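Local coordinates for N-acetylmuramoyl-L-alanine amidase domain-containing protein SAOUHSC_02979 (Staphylococcus aureus, PDB 5T1Q), which probably cleaves amide bonds in bacterial cell-wall peptidoglycan, this chain being the part that carries a glucosaminidase-type region and a CHAP domain, at residues N24-N27 with Q28-R32. Residues are numbered along the deposited sequence; the frame is centred on the assembly and turned at random.
Sequences NDVN and QKDTR
A beta turn, Asn27-Gln28-Lys29-Asp30, bends the surface loop between helix 9-13 and strand 37-39, and its closing bond runs from Asp30 N to Asn27 O (3.3 Å). The backbone angles of Gln28 and Lys29 are those of a type I turn, and both are exposed polar residues of the kind suited to the corners of a surface turn. Asp30 then closes the turn a second time from its side chain: Asn27 N donates to Asp30 OD1 over 3.3 Å with an N-H...O angle of 152°, meeting the oxygen on its syn side but tilted from the carboxylate plane. The short aspartate manages this because its CG lies between its own backbone N and carbonyl carbon (chi1 67°), which swings the carboxylate back toward Asn27. The two residues thus pair reciprocally, each backbone N-H held by the other residue.

Thr31 adds a third bond, OG1 donating to Asn27 O at 3.2 Å. That carbonyl oxygen therefore accepts twice, from Asp30 N on one face of its plane and from the threonine hydroxyl on the opposite face, an arrangement that should fix the peptide's orientation. Beyond the turn, backbone hydrogen bonding between Asp30 and Asn123 and the salt bridge of Arg32 with Glu92 tie the loop to strand 119-128 and helix 82-93.

Thr31, with a methyl beside its hydroxyl, also makes a small apolar contact with Val26: the two side chains cross at about a right angle, and Val26 CG1, placed anti to the backbone N (chi1 -180°), lies 3.8 Å from Thr31 CG2.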
loop_
_atom_site.group_PDB
_atom_site.type_symbol
_atom_site.label_atom_id
_atom_site.label_comp_id
_atom_site.label_asym_id
_atom_site.label_seq_id
_atom_site.Cartn_x
_atom_site.Cartn_y
_atom_site.Cartn_z
ATOM N N ASN A 24 0.625 19.907 -11.879
ATOM C CA ASN A 24 0.377 19.762 -13.320
ATOM C C ASN A 24 1.221 18.638 -13.970
ATOM O O ASN A 24 0.822 18.096 -15.001
ATOM C CB ASN A 24 0.583 21.101 -14.039
ATOM C CG ASN A 24 -0.421 22.166 -13.597
ATOM O OD1 ASN A 24 -1.447 21.861 -12.982
ATOM N ND2 ASN A 24 -0.127 23.420 -13.913
ATOM N N ASP A 25 2.347 18.267 -13.350
ATOM C CA ASP A 25 3.234 17.207 -13.874
ATOM C C ASP A 25 2.897 15.812 -13.330
ATOM O O ASP A 25 2.763 14.862 -14.097
ATOM C CB ASP A 25 4.703 17.542 -13.563
ATOM C CG ASP A 25 5.177 18.838 -14.242
ATOM O OD1 ASP A 25 4.543 19.282 -15.228
ATOM O OD2 ASP A 25 6.204 19.404 -13.797
ATOM N N VAL A 26 2.794 15.702 -12.003
ATOM C CA VAL A 26 2.472 14.448 -11.302
ATOM C C VAL A 26 0.971 14.441 -10.981
ATOM O O VAL A 26 0.495 15.270 -10.207
ATOM C CB VAL A 26 3.293 14.320 -10.001
ATOM C CG1 VAL A 26 2.967 13.020 -9.273
ATOM C CG2 VAL A 26 4.783 14.407 -10.307
ATOM N N ASN A 27 0.240 13.499 -11.570
ATOM C CA ASN A 27 -1.218 13.450 -11.431
ATOM C C ASN A 27 -1.758 12.054 -11.152
ATOM O O ASN A 27 -1.015 11.086 -11.081
ATOM C CB ASN A 27 -1.879 14.080 -12.681
ATOM C CG ASN A 27 -1.320 13.540 -13.998
ATOM O OD1 ASN A 27 -0.575 12.551 -14.035
ATOM N ND2 ASN A 27 -1.684 14.198 -15.097
ATOM N N GLN A 28 -3.070 11.968 -10.980
ATOM C CA GLN A 28 -3.735 10.702 -10.690
ATOM C C GLN A 28 -3.592 9.637 -11.769
ATOM O O GLN A 28 -3.581 8.452 -11.447
ATOM C CB GLN A 28 -5.220 10.934 -10.429
ATOM C CG GLN A 28 -5.481 11.822 -9.232
ATOM C CD GLN A 28 -6.948 11.941 -8.905
ATOM O OE1 GLN A 28 -7.797 11.285 -9.526
ATOM N NE2 GLN A 28 -7.265 12.786 -7.931
ATOM N N LYS A 29 -3.465 10.047 -13.030
ATOM C CA LYS A 29 -3.360 9.085 -14.123
ATOM C C LYS A 29 -2.021 8.353 -14.168
ATOM O O LYS A 29 -1.919 7.345 -14.854
ATOM C CB LYS A 29 -3.624 9.731 -15.496
ATOM C CG LYS A 29 -2.480 10.584 -16.033
ATOM C CD LYS A 29 -2.668 10.954 -17.501
ATOM C CE LYS A 29 -1.429 11.660 -18.042
ATOM N NZ LYS A 29 -1.499 11.903 -19.513
ATOM N N ASP A 30 -0.992 8.875 -13.494
ATOM C CA ASP A 30 0.327 8.213 -13.494
ATOM C C ASP A 30 0.870 7.907 -12.090
ATOM O O ASP A 30 2.078 7.779 -11.899
ATOM C CB ASP A 30 1.350 9.005 -14.328
ATOM C CG ASP A 30 1.697 10.364 -13.728
ATOM O OD1 ASP A 30 1.431 10.604 -12.525
ATOM O OD2 ASP A 30 2.255 11.195 -14.481
ATOM N N THR A 31 -0.027 7.782 -11.121
ATOM C CA THR A 31 0.375 7.439 -9.771
ATOM C C THR A 31 -0.367 6.185 -9.356
ATOM O O THR A 31 -1.591 6.099 -9.475
ATOM C CB THR A 31 0.153 8.592 -8.769
ATOM O OG1 THR A 31 -1.230 8.969 -8.749
ATOM C CG2 THR A 31 1.019 9.790 -9.153
ATOM N N ARG A 32 0.397 5.200 -8.906
ATOM C CA ARG A 32 -0.160 3.930 -8.479
ATOM C C ARG A 32 -0.768 3.989 -7.087
ATOM O O ARG A 32 -0.569 4.937 -6.326
ATOM C CB ARG A 32 0.926 2.847 -8.447
ATOM C CG ARG A 32 1.541 2.484 -9.790
ATOM C CD ARG A 32 2.508 1.305 -9.648
ATOM N NE ARG A 32 1.836 0.073 -9.217
ATOM C CZ ARG A 32 2.447 -1.079 -8.917
ATOM N NH1 ARG A 32 1.721 -2.128 -8.545
ATOM N NH2 ARG A 32 3.774 -1.194 -8.986
#